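Local coordinates for 2-oxoglutarate-dependent dioxygenase tropC (Talaromyces stipitatus, PDB 6XJJ), which acts as a non-haem iron, 2-oxoglutarate-dependent dioxygenase in the biosynthesis of fungal tropolones, at residues L101-E104 and E105-I109; E167-D171 and K172-Q176; A183-L186 and D187-S190. All coordinates share one frame; numbering follows the deposited sequence.

Contact 1 (L101-E104 and E105-I109); sequences LPLE and EKMKI
P102 and E105 meet flank to flank in the first turn of helix 103-107, the proline ring carbon CD lying 3.6 Å from CB of E105, with both side chains pointing the same way. CG of E105, opposite the backbone N (chi1 -175°), still touches CB of L101; the chain bends at the next bond, and the carboxylate ends clear of P102 and L101. The same CB of L101 lies 4.0 Å from CG of K106. Starting one residue later, L103 and M107 also run side by side, and CD2 of the leucine touches CG of the methionine at 3.7 Å; the M107 chain bends at two bonds, and its side chain touches Y122 and P124.

Backbone bonds set this spacing. O of P102, at the N-cap position, accepts from N of K106 at 3.0 Å, and more weakly from N of E105 at 2.9 Å. N of M107 donates to O of L103 at 3.0 Å in the next, nearly straight bond (165°).

K106 runs on an extended chain past the L101 carbonyl. Its NZ forms a salt bridge with E140 on strand 139-144 and a hydrogen bond with F99 O, just before the turn. The contact lies in the N-terminal dioxygenase family region, away from the iron site.

The proline side chain has no polar atom with which to cap the helix, so P102 contributes its backbone carbonyl and an apolar ring. The buried K106 has its charge answered by a carboxylate and a carbonyl, which probably keeps it protonated and ties this short surface helix to the main sheet.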
loop_
_atom_site.group_PDB
_atom_site.type_symbol
_atom_site.label_atom_id
_atom_site.label_comp_id
_atom_site.label_asym_id
_atom_site.label_seq_id
_atom_site.Cartn_x
_atom_site.Cartn_y
_atom_site.Cartn_z
ATOM N N LEU A 101 -7.051 -21.562 1.114
ATOM C CA LEU A 101 -8.383 -22.077 0.842
ATOM C C LEU A 101 -8.458 -22.677 -0.562
ATOM O O LEU A 101 -7.676 -22.317 -1.446
ATOM C CB LEU A 101 -9.419 -20.963 0.981
ATOM C CG LEU A 101 -9.672 -20.407 2.387
ATOM C CD1 LEU A 101 -10.518 -19.137 2.341
ATOM C CD2 LEU A 101 -10.362 -21.451 3.242
ATOM N N PRO A 102 -9.397 -23.599 -0.789
ATOM C CA PRO A 102 -9.604 -24.109 -2.149
ATOM C C PRO A 102 -9.952 -22.980 -3.104
ATOM O O PRO A 102 -10.576 -21.988 -2.725
ATOM C CB PRO A 102 -10.777 -25.082 -1.993
ATOM C CG PRO A 102 -10.751 -25.480 -0.573
ATOM C CD PRO A 102 -10.260 -24.288 0.187
ATOM N N LEU A 103 -9.559 -23.144 -4.366
ATOM C CA LEU A 103 -9.810 -22.076 -5.325
ATOM C C LEU A 103 -11.304 -21.900 -5.573
ATOM O O LEU A 103 -11.780 -20.770 -5.727
ATOM C CB LEU A 103 -9.056 -22.342 -6.626
ATOM C CG LEU A 103 -9.112 -21.200 -7.644
ATOM C CD1 LEU A 103 -7.793 -21.064 -8.379
ATOM C CD2 LEU A 103 -10.231 -21.432 -8.638
ATOM N N GLU A 104 -12.068 -22.997 -5.597
ATOM C CA GLU A 104 -13.517 -22.857 -5.677
ATOM C C GLU A 104 -14.056 -22.118 -4.463
ATOM O O GLU A 104 -15.083 -21.436 -4.550
ATOM C CB GLU A 104 -14.189 -24.226 -5.786
ATOM C CG GLU A 104 -14.085 -25.069 -4.532
ATOM C CD GLU A 104 -14.754 -26.411 -4.705
ATOM O OE1 GLU A 104 -15.544 -26.555 -5.662
ATOM O OE2 GLU A 104 -14.506 -27.319 -3.885
ATOM N N GLU A 105 -13.378 -22.258 -3.320
ATOM C CA GLU A 105 -13.811 -21.610 -2.086
ATOM C C GLU A 105 -13.590 -20.101 -2.142
ATOM O O GLU A 105 -14.454 -19.328 -1.718
ATOM C CB GLU A 105 -13.060 -22.226 -0.906
ATOM C CG GLU A 105 -13.479 -21.750 0.479
ATOM C CD GLU A 105 -14.848 -22.259 0.877
ATOM O OE1 GLU A 105 -15.387 -23.132 0.156
ATOM O OE2 GLU A 105 -15.376 -21.809 1.918
ATOM N N LYS A 106 -12.440 -19.666 -2.661
ATOM C CA LYS A 106 -12.171 -18.237 -2.780
ATOM C C LYS A 106 -13.082 -17.592 -3.817
ATOM O O LYS A 106 -13.579 -16.480 -3.612
ATOM C CB LYS A 106 -10.717 -18.002 -3.187
ATOM C CG LYS A 106 -9.681 -18.720 -2.365
ATOM C CD LYS A 106 -8.309 -18.505 -2.972
ATOM C CE LYS A 106 -7.363 -19.644 -2.670
ATOM N NZ LYS A 106 -6.065 -19.469 -3.383
ATOM N N MET A 107 -13.280 -18.262 -4.953
ATOM C CA MET A 107 -14.090 -17.701 -6.028
ATOM C C MET A 107 -15.527 -17.435 -5.597
ATOM O O MET A 107 -16.224 -16.668 -6.270
ATOM C CB MET A 107 -14.060 -18.642 -7.237
ATOM C CG MET A 107 -12.709 -18.712 -7.956
ATOM S SD MET A 107 -12.255 -17.191 -8.827
ATOM C CE MET A 107 -13.451 -17.182 -10.155
ATOM N N LYS A 108 -15.987 -18.040 -4.496
ATOM C CA LYS A 108 -17.316 -17.724 -3.979
ATOM C C LYS A 108 -17.447 -16.270 -3.543
ATOM O O LYS A 108 -18.573 -15.777 -3.415
ATOM C CB LYS A 108 -17.669 -18.656 -2.817
ATOM C CG LYS A 108 -18.163 -20.033 -3.243
ATOM C CD LYS A 108 -18.342 -20.972 -2.054
ATOM C CE LYS A 108 -19.010 -22.272 -2.482
ATOM N NZ LYS A 108 -19.080 -23.286 -1.391
ATOM N N ILE A 109 -16.333 -15.573 -3.317
ATOM C CA ILE A 109 -16.362 -14.139 -3.041
ATOM C C ILE A 109 -15.495 -13.420 -4.066
ATOM O O ILE A 109 -14.854 -12.409 -3.753
ATOM C CB ILE A 109 -15.895 -13.818 -1.607
ATOM C CG1 ILE A 109 -14.475 -14.343 -1.371
ATOM C CG2 ILE A 109 -16.875 -14.387 -0.598
ATOM C CD1 ILE A 109 -13.849 -13.870 -0.070
#

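Contact 2 (E167-D171 and K172-Q176); sequences EGLSD and KEFRQ
L169 packs against F174 on the inward side of the helix start, its methyl CD1 3.7 Å from CG of the phenylalanine, the two side chains meeting at a slant. F174 is buried: its ring also meets the rings of F98 and F142 and its side chain touches C94 of helix 85-99, so the leucine packs beside an aromatic group. The leucine's other methyl, CD2, lies 3.6 Å from OE1 of E173, whose chain runs across L169 at about a right angle.

Between these residues the backbone turns into helix 171-204, and S170 and E173 make a capping box. OG of S170, placed by a chi1 of 64° between its own backbone N and carbonyl carbon, accepts from N of E173 at 3.0 Å. The return bond, from N of S170 to OE1 of E173, is weak at 3.4 Å, though nearly straight (169°). With S170 as N-cap, L169 and F174 hold the two positions of a hydrophobic staple, which brackets the box on its apolar side. N of F174 donates to O of S170 at 3.0 Å in the first helical bond, and a wider pi-type turn follows, N of Q176 donating to O of D171 at 2.9 Å.

The outer side, with exposed D171, K172 and Q176, is looser. D171 and R175 lie alongside each other, but OD1 touches only the aliphatic part of the arginine, 3.7 Å from CD. The carboxylate and guanidinium planes are nearly perpendicular (84°), their charged atoms not in contact, and the arginine, which also touches W165, makes a long, weak pairing with E147.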
loop_
_atom_site.group_PDB
_atom_site.type_symbol
_atom_site.label_atom_id
_atom_site.label_comp_id
_atom_site.label_asym_id
_atom_site.label_seq_id
_atom_site.Cartn_x
_atom_site.Cartn_y
_atom_site.Cartn_z
ATOM N N GLU A 167 -16.839 -17.338 3.869
ATOM C CA GLU A 167 -17.702 -18.066 4.792
ATOM C C GLU A 167 -16.936 -19.112 5.590
ATOM O O GLU A 167 -17.313 -19.426 6.725
ATOM C CB GLU A 167 -18.834 -18.749 4.030
ATOM C CG GLU A 167 -18.349 -19.774 3.014
ATOM C CD GLU A 167 -19.489 -20.443 2.277
ATOM O OE1 GLU A 167 -20.639 -20.336 2.750
ATOM O OE2 GLU A 167 -19.236 -21.089 1.238
ATOM N N GLY A 168 -15.888 -19.684 5.014
ATOM C CA GLY A 168 -15.173 -20.777 5.640
ATOM C C GLY A 168 -14.177 -20.395 6.710
ATOM O O GLY A 168 -13.510 -21.280 7.257
ATOM N N LEU A 169 -14.042 -19.108 7.026
ATOM C CA LEU A 169 -13.170 -18.651 8.099
ATOM C C LEU A 169 -13.986 -17.935 9.171
ATOM O O LEU A 169 -14.979 -17.262 8.871
ATOM C CB LEU A 169 -12.066 -17.722 7.561
ATOM C CG LEU A 169 -11.079 -18.340 6.564
ATOM C CD1 LEU A 169 -10.038 -17.313 6.111
ATOM C CD2 LEU A 169 -10.402 -19.572 7.137
ATOM N N SER A 170 -13.564 -18.095 10.422
ATOM C CA SER A 170 -14.224 -17.451 11.545
ATOM C C SER A 170 -13.803 -15.990 11.640
ATOM O O SER A 170 -12.700 -15.616 11.235
ATOM C CB SER A 170 -13.882 -18.171 12.851
ATOM O OG SER A 170 -12.499 -18.076 13.144
ATOM N N ASP A 171 -14.698 -15.159 12.185
ATOM C CA ASP A 171 -14.330 -13.772 12.452
ATOM C C ASP A 171 -13.012 -13.702 13.206
ATOM O O ASP A 171 -12.178 -12.831 12.940
ATOM C CB ASP A 171 -15.441 -13.074 13.241
ATOM C CG ASP A 171 -16.628 -12.714 12.377
ATOM O OD1 ASP A 171 -16.479 -12.708 11.133
ATOM O OD2 ASP A 171 -17.709 -12.426 12.935
ATOM N N LYS A 172 -12.799 -14.640 14.131
ATOM C CA LYS A 172 -11.614 -14.614 14.980
ATOM C C LYS A 172 -10.356 -14.971 14.200
ATOM O O LYS A 172 -9.281 -14.421 14.469
ATOM C CB LYS A 172 -11.823 -15.565 16.158
ATOM C CG LYS A 172 -10.708 -15.577 17.181
ATOM C CD LYS A 172 -11.165 -16.256 18.460
ATOM C CE LYS A 172 -10.104 -16.185 19.538
ATOM N NZ LYS A 172 -10.668 -16.568 20.861
ATOM N N GLU A 173 -10.467 -15.883 13.231
ATOM C CA GLU A 173 -9.314 -16.232 12.407
ATOM C C GLU A 173 -8.950 -15.120 11.431
ATOM O O GLU A 173 -7.762 -14.898 11.165
ATOM C CB GLU A 173 -9.584 -17.534 11.652
ATOM C CG GLU A 173 -9.424 -18.794 12.473
ATOM C CD GLU A 173 -9.922 -20.003 11.714
ATOM O OE1 GLU A 173 -10.658 -19.804 10.721
ATOM O OE2 GLU A 173 -9.573 -21.143 12.087
ATOM N N PHE A 174 -9.937 -14.405 10.883
ATOM C CA PHE A 174 -9.658 -13.627 9.681
ATOM C C PHE A 174 -10.210 -12.208 9.735
ATOM O O PHE A 174 -9.440 -11.244 9.699
ATOM C CB PHE A 174 -10.216 -14.373 8.466
ATOM C CG PHE A 174 -9.880 -13.741 7.158
ATOM C CD1 PHE A 174 -8.600 -13.844 6.642
ATOM C CD2 PHE A 174 -10.842 -13.082 6.425
ATOM C CE1 PHE A 174 -8.279 -13.273 5.438
ATOM C CE2 PHE A 174 -10.532 -12.509 5.209
ATOM C CZ PHE A 174 -9.245 -12.608 4.712
ATOM N N ARG A 175 -11.530 -12.058 9.823
ATOM C CA ARG A 175 -12.123 -10.731 9.683
ATOM C C ARG A 175 -11.613 -9.770 10.755
ATOM O O ARG A 175 -11.140 -8.670 10.438
ATOM C CB ARG A 175 -13.647 -10.821 9.722
ATOM C CG ARG A 175 -14.293 -9.453 9.591
ATOM C CD ARG A 175 -15.802 -9.505 9.454
ATOM N NE ARG A 175 -16.361 -8.155 9.387
ATOM C CZ ARG A 175 -17.617 -7.865 9.058
ATOM N NH1 ARG A 175 -18.473 -8.829 8.740
ATOM N NH2 ARG A 175 -18.016 -6.596 9.038
ATOM N N GLN A 176 -11.714 -10.154 12.033
ATOM C CA GLN A 176 -11.293 -9.249 13.101
ATOM C C GLN A 176 -9.842 -8.824 12.935
ATOM O O GLN A 176 -9.570 -7.611 12.957
ATOM C CB GLN A 176 -11.516 -9.898 14.474
ATOM C CG GLN A 176 -12.954 -10.261 14.802
ATOM C CD GLN A 176 -13.078 -10.983 16.139
ATOM O OE1 GLN A 176 -12.084 -11.459 16.691
ATOM N NE2 GLN A 176 -14.309 -11.130 16.627
#

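Contact 3 (A183-L186 and D187-S190); sequences ALML and DLVS
O of L186 is gripped twice by S190: by the hydroxyl OG at 2.9 Å and by the backbone N at 3.1 Å. The two donors approach from opposite faces of the carbonyl plane, OG tilted 27° from it and N 30°, so they do not compete for one position. OG reaches back there because chi1 (-62°) sets it beside the serine's own N, over the preceding turn of the helix.

The same helical spacing continues through N of V189 to O of M185 at 2.8 Å and N of L188 to O of L184 at 3.0 Å. On these turns the side chains meet lightly. CE of M185, its chain folded at two successive bonds, comes to 4.2 Å from CD2 of L188, the pair lying side by side. CD1 of L186 approaches CG1 of V189 at 4.2 Å and OG of S190 at 3.9 Å; L186 also touches P218.

M185, L188 and V189 are buried against the sheet. All three touch I251 of strand 249-253, while M185 also reaches F316 and V189 reaches L318 of strand 311-318, so this middle part of helix 171-204 lies along the double-stranded beta-helix (jelly-roll) core of 2-oxoglutarate-dependent oxygenases. D187 belongs to the exposed side.

The helix is thus amphipathic here: the side chains of M185, L188 and V189 meet the strands, and the serine hydroxyl donates within its own helix, which probably lowers the cost of placing this polar group beside apolar L215.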
loop_
_atom_site.group_PDB
_atom_site.type_symbol
_atom_site.label_atom_id
_atom_site.label_comp_id
_atom_site.label_asym_id
_atom_site.label_seq_id
_atom_site.Cartn_x
_atom_site.Cartn_y
_atom_site.Cartn_z
ATOM N N ALA A 183 -7.066 -0.646 10.830
ATOM C CA ALA A 183 -7.082 0.510 11.720
ATOM C C ALA A 183 -5.669 1.004 11.998
ATOM O O ALA A 183 -5.396 2.210 11.941
ATOM C CB ALA A 183 -7.792 0.153 13.018
ATOM N N LEU A 184 -4.754 0.085 12.311
ATOM C CA LEU A 184 -3.358 0.471 12.493
ATOM C C LEU A 184 -2.810 1.130 11.238
ATOM O O LEU A 184 -2.072 2.117 11.324
ATOM C CB LEU A 184 -2.515 -0.749 12.865
ATOM C CG LEU A 184 -2.824 -1.439 14.190
ATOM C CD1 LEU A 184 -2.022 -2.722 14.318
ATOM C CD2 LEU A 184 -2.518 -0.521 15.345
ATOM N N MET A 185 -3.168 0.612 10.058
ATOM C CA MET A 185 -2.706 1.250 8.830
ATOM C C MET A 185 -3.295 2.647 8.670
ATOM O O MET A 185 -2.562 3.602 8.387
ATOM C CB MET A 185 -3.057 0.414 7.603
ATOM C CG MET A 185 -2.389 -0.952 7.461
ATOM S SD MET A 185 -0.627 -0.923 7.827
ATOM C CE MET A 185 -0.102 0.407 6.797
ATOM N N LEU A 186 -4.614 2.793 8.828
ATOM C CA LEU A 186 -5.211 4.125 8.763
ATOM C C LEU A 186 -4.502 5.098 9.696
ATOM O O LEU A 186 -4.272 6.260 9.337
ATOM C CB LEU A 186 -6.703 4.069 9.096
ATOM C CG LEU A 186 -7.369 5.446 9.229
ATOM C CD1 LEU A 186 -7.182 6.270 7.977
ATOM C CD2 LEU A 186 -8.847 5.305 9.532
ATOM N N ASP A 187 -4.144 4.649 10.899
ATOM C CA ASP A 187 -3.472 5.548 11.826
ATOM C C ASP A 187 -2.093 5.932 11.314
ATOM O O ASP A 187 -1.696 7.102 11.387
ATOM C CB ASP A 187 -3.346 4.904 13.199
ATOM C CG ASP A 187 -2.685 5.824 14.191
ATOM O OD1 ASP A 187 -3.309 6.840 14.564
ATOM O OD2 ASP A 187 -1.523 5.558 14.557
ATOM N N LEU A 188 -1.339 4.954 10.817
ATOM C CA LEU A 188 -0.005 5.235 10.304
ATOM C C LEU A 188 -0.053 6.151 9.087
ATOM O O LEU A 188 0.786 7.050 8.952
ATOM C CB LEU A 188 0.706 3.924 9.969
ATOM C CG LEU A 188 2.070 4.022 9.281
ATOM C CD1 LEU A 188 3.052 4.813 10.113
ATOM C CD2 LEU A 188 2.612 2.628 9.027
ATOM N N VAL A 189 -1.026 5.955 8.191
ATOM C CA VAL A 189 -1.033 6.753 6.972
ATOM C C VAL A 189 -1.433 8.182 7.298
ATOM O O VAL A 189 -1.037 9.121 6.598
ATOM C CB VAL A 189 -1.958 6.136 5.903
ATOM C CG1 VAL A 189 -3.415 6.395 6.212
ATOM C CG2 VAL A 189 -1.593 6.653 4.534
ATOM N N SER A 190 -2.220 8.376 8.361
ATOM C CA SER A 190 -2.550 9.728 8.800
ATOM C C SER A 190 -1.314 10.439 9.333
ATOM O O SER A 190 -1.128 11.641 9.100
ATOM C CB SER A 190 -3.637 9.680 9.867
ATOM O OG SER A 190 -4.827 9.110 9.355
#

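How the contacts relate
Contacts 1 and 2 are neighbours at one end of the molecule, with centres 14 Å apart. They touch through CD1 of L101 and CD1 of L169, 4.2 Å apart, and through a long, weak ion pair between K108 NZ and E167 OE2 at 3.4 Å. Contacts 2 and 3 share helix 171-204, one at its start and the other midway, with centres 22 Å apart and nearest atoms about 8 Å apart. Contacts 1 and 3 have centres 29 Å apart and nearest atoms about 18 Å apart. Contact 3 lies nearer the iron held by H243, D245 and H302: the M185 side chain is about 13 Å from the metal. The R175 side chain in contact 2 is about 12 Å from a bound yttrium ion.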